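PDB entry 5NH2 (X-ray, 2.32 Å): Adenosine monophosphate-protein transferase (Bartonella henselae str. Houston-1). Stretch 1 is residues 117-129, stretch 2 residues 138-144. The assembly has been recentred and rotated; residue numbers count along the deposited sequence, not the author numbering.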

# COMPACT_ATOMS: atom_id res chain seq x y z
N ARG A 117 -13.32 -18.62 -1.07
CA ARG A 117 -13.40 -18.46 0.38
C ARG A 117 -13.51 -16.99 0.76
O ARG A 117 -14.37 -16.60 1.57
CB ARG A 117 -12.20 -19.08 1.05
CG ARG A 117 -12.63 -19.99 2.17
CD ARG A 117 -11.57 -21.04 2.47
NE ARG A 117 -11.45 -22.03 1.42
CZ ARG A 117 -10.38 -22.19 0.66
NH1 ARG A 117 -9.31 -21.40 0.83
NH2 ARG A 117 -10.36 -23.13 -0.28
N LEU A 118 -12.69 -16.14 0.13
CA LEU A 118 -12.77 -14.72 0.44
C LEU A 118 -14.15 -14.19 0.10
O LEU A 118 -14.79 -13.52 0.94
CB LEU A 118 -11.67 -13.96 -0.27
CG LEU A 118 -11.87 -12.44 -0.20
CD1 LEU A 118 -10.75 -11.79 0.56
CD2 LEU A 118 -12.02 -11.81 -1.60
N ASP A 119 -14.70 -14.62 -1.05
CA ASP A 119 -16.08 -14.25 -1.41
C ASP A 119 -17.06 -14.70 -0.34
O ASP A 119 -17.95 -13.94 0.06
CB ASP A 119 -16.48 -14.84 -2.75
CG ASP A 119 -15.83 -14.11 -3.95
OD1 ASP A 119 -14.88 -13.32 -3.76
OD2 ASP A 119 -16.26 -14.35 -5.11
N GLN A 120 -16.94 -15.94 0.14
CA GLN A 120 -17.93 -16.37 1.13
C GLN A 120 -17.78 -15.58 2.43
O GLN A 120 -18.78 -15.19 3.05
CB GLN A 120 -17.82 -17.87 1.39
CG GLN A 120 -18.62 -18.36 2.58
CD GLN A 120 -20.08 -18.64 2.25
OE1 GLN A 120 -20.57 -18.30 1.17
NE2 GLN A 120 -20.77 -19.26 3.18
N THR A 121 -16.53 -15.26 2.82
CA THR A 121 -16.36 -14.71 4.16
C THR A 121 -16.95 -13.32 4.24
O THR A 121 -17.85 -13.06 5.05
CB THR A 121 -14.89 -14.70 4.55
OG1 THR A 121 -14.40 -16.03 4.48
CG2 THR A 121 -14.76 -14.23 5.99
N LEU A 122 -16.51 -12.43 3.34
CA LEU A 122 -17.05 -11.09 3.24
C LEU A 122 -18.56 -11.11 3.12
O LEU A 122 -19.23 -10.20 3.61
CB LEU A 122 -16.43 -10.36 2.05
CG LEU A 122 -14.95 -10.01 2.27
CD1 LEU A 122 -14.29 -9.45 1.00
CD2 LEU A 122 -14.83 -9.02 3.43
N ALA A 123 -19.13 -12.16 2.50
CA ALA A 123 -20.56 -12.10 2.28
C ALA A 123 -21.31 -12.41 3.57
O ALA A 123 -22.28 -11.72 3.89
CB ALA A 123 -20.95 -13.06 1.16
N GLU A 124 -20.83 -13.41 4.33
CA GLU A 124 -21.56 -13.81 5.53
C GLU A 124 -21.34 -12.82 6.67
O GLU A 124 -22.21 -12.66 7.53
CB GLU A 124 -21.16 -15.23 5.95
CG GLU A 124 -19.75 -15.40 6.52
CD GLU A 124 -19.28 -16.86 6.54
OE1 GLU A 124 -20.03 -17.75 6.06
OE2 GLU A 124 -18.15 -17.12 7.03
N LYS A 125 -20.21 -12.12 6.67
CA LYS A 125 -19.90 -11.11 7.66
C LYS A 125 -20.33 -9.71 7.24
O LYS A 125 -19.89 -8.73 7.85
CB LYS A 125 -18.40 -11.15 7.99
CG LYS A 125 -18.02 -12.50 8.63
CD LYS A 125 -16.54 -12.63 8.95
CE LYS A 125 -16.25 -13.93 9.73
NZ LYS A 125 -17.12 -14.00 10.92
N ASN A 126 -21.11 -9.59 6.15
CA ASN A 126 -21.67 -8.32 5.65
C ASN A 126 -20.58 -7.26 5.47
O ASN A 126 -20.66 -6.14 5.99
CB ASN A 126 -22.80 -7.83 6.56
CG ASN A 126 -23.95 -8.83 6.62
OD1 ASN A 126 -24.33 -9.42 5.60
ND2 ASN A 126 -24.49 -9.06 7.82
N ASN A 127 -19.54 -7.65 4.75
CA ASN A 127 -18.51 -6.72 4.33
C ASN A 127 -17.80 -6.09 5.52
O ASN A 127 -17.20 -5.02 5.39
CB ASN A 127 -19.10 -5.66 3.39
CG ASN A 127 -19.67 -6.29 2.15
OD1 ASN A 127 -18.97 -7.03 1.42
ND2 ASN A 127 -20.94 -6.05 1.91
N LEU A 128 -17.84 -6.79 6.66
CA LEU A 128 -17.17 -6.38 7.90
C LEU A 128 -17.75 -5.08 8.45
O LEU A 128 -17.04 -4.32 9.11
CB LEU A 128 -15.65 -6.23 7.73
CG LEU A 128 -14.86 -7.44 7.23
CD1 LEU A 128 -13.37 -7.23 7.47
CD2 LEU A 128 -15.36 -8.72 7.92
N GLN A 129 -19.01 -4.81 8.17
CA GLN A 129 -19.62 -3.58 8.65
C GLN A 129 -20.20 -3.77 10.06
O GLN A 129 -20.26 -4.88 10.60
CB GLN A 129 -20.69 -3.11 7.64
CG GLN A 129 -20.06 -2.41 6.40
CD GLN A 129 -20.89 -2.46 5.11
OE1 GLN A 129 -22.10 -2.59 5.13
NE2 GLN A 129 -20.20 -2.37 3.97
N SER A 138 -9.26 -7.24 13.31
CA SER A 138 -8.95 -8.66 13.47
C SER A 138 -9.47 -9.46 12.29
O SER A 138 -8.75 -10.32 11.75
CB SER A 138 -9.49 -9.21 14.79
OG SER A 138 -10.90 -9.22 14.81
N GLU A 139 -10.70 -9.17 11.84
CA GLU A 139 -11.22 -9.82 10.63
C GLU A 139 -10.39 -9.48 9.37
O GLU A 139 -9.92 -10.37 8.62
CB GLU A 139 -12.69 -9.42 10.45
CG GLU A 139 -13.61 -9.96 11.52
CD GLU A 139 -13.85 -11.48 11.42
OE1 GLU A 139 -14.28 -12.04 12.44
OE2 GLU A 139 -13.66 -12.12 10.36
N ALA A 140 -10.21 -8.18 9.12
CA ALA A 140 -9.48 -7.72 7.95
C ALA A 140 -8.11 -8.40 7.84
O ALA A 140 -7.69 -8.76 6.74
CB ALA A 140 -9.33 -6.21 8.03
N ILE A 141 -7.43 -8.61 8.97
CA ILE A 141 -6.07 -9.17 8.93
C ILE A 141 -6.09 -10.59 8.32
O ILE A 141 -5.31 -10.89 7.41
CB ILE A 141 -5.43 -9.13 10.34
CG1 ILE A 141 -4.92 -7.72 10.66
CG2 ILE A 141 -4.20 -10.01 10.39
CD1 ILE A 141 -4.91 -7.32 12.11
N GLU A 142 -6.99 -11.46 8.79
CA GLU A 142 -7.14 -12.78 8.19
C GLU A 142 -7.36 -12.71 6.68
O GLU A 142 -6.66 -13.41 5.92
CB GLU A 142 -8.28 -13.56 8.88
CG GLU A 142 -8.04 -13.82 10.36
CD GLU A 142 -9.17 -14.62 11.00
OE1 GLU A 142 -9.32 -14.52 12.24
OE2 GLU A 142 -9.89 -15.35 10.27
N LEU A 143 -8.31 -11.88 6.21
CA LEU A 143 -8.47 -11.74 4.74
C LEU A 143 -7.22 -11.16 4.05
O LEU A 143 -6.89 -11.54 2.92
CB LEU A 143 -9.68 -10.89 4.39
CG LEU A 143 -10.92 -11.62 4.91
CD1 LEU A 143 -12.03 -10.67 4.94
CD2 LEU A 143 -11.25 -12.77 4.00
N PHE A 144 -6.50 -10.26 4.72
CA PHE A 144 -5.35 -9.65 4.07
C PHE A 144 -4.19 -10.64 3.95
O PHE A 144 -3.54 -10.72 2.91
CB PHE A 144 -4.96 -8.39 4.87
CG PHE A 144 -3.78 -7.57 4.26
CD1 PHE A 144 -4.02 -6.45 3.50
CD2 PHE A 144 -2.47 -7.89 4.56
CE1 PHE A 144 -2.96 -5.66 2.97
CE2 PHE A 144 -1.42 -7.13 4.04
CZ PHE A 144 -1.67 -6.00 3.24

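Three consecutive residues with positive phi, N126 (52°), N127 (61°) and L128 (64°), carry the chain away from the end of the first helix, and the last of them turns a leucine back onto the second helix. Positive phi is uncommon for residues other than glycine, and asparagine tolerates it better than most; leucine is found there less often. L128 is nonetheless well packed: its CA-to-CB bond points toward the second stretch, and the residue is buried. Its CD2 lies 3.7 Å from CB of E139, while its CD1 is 3.7 Å from the backbone N of A140 and 4.2 Å from CB of the same alanine. The small A140 side chain, directed sideways, thus contributes a methyl group to the same patch.

The turn is held by its own backbone. K125 is the first residue to leave helical phi/psi, yet its N still donates to O of T121 at 3.0 Å. Beyond it, N127 N reaches O of L122 at 2.8 Å, a step of five residues back along the chain, and L128 N bonds to O of K125 at 3.1 Å.

The two helices run nearly antiparallel, at 167°, with a closest axial approach of 11.3 Å. The axes are widely spaced, and the contact buries 338 Å² in total. It is made mostly through side chains, many of them leucines, and no hydrogen bond crosses it. L143 is the principal bridge, with 104 Å² covered by the first stretch, the largest share of any residue. Its CD2 meets CD1 of L118 at 3.6 Å, and its CD1 meets CD2 of L122, also at 3.6 Å. The two delta methyls therefore engage leucines one helical turn apart. Both L118 and L122 have CA-to-CB bonds that point sideways, but the ends of their side chains come nearer to the second helix. L128 CD1 completes the cluster more loosely, 4.5 Å from CD1 of L143.

T121 also faces L143, with its CB 4.2 Å from L143 CD2. Its hydroxyl is occupied within its own helix: OG1 donates to O of R117 at 3.0 Å, the same carbonyl that accepts from T121 N at 2.8 Å. The polar atom is thereby satisfied without a partner across the interface, leaving the threonine to meet the leucine through carbon.

At the other end of the contact, K125 and E139 form a charged pair beside the apolar cluster. K125 NZ is 3.8 Å from E139 OE1, and the closest approach of the two residues instead joins K125 CE to E139 OE2 at 3.2 Å, so the salt bridge is a long one, with the carboxylate nearer CE than NZ. E139 meanwhile packs its CB against L128, so one residue takes part in both the polar and the apolar portions of the contact.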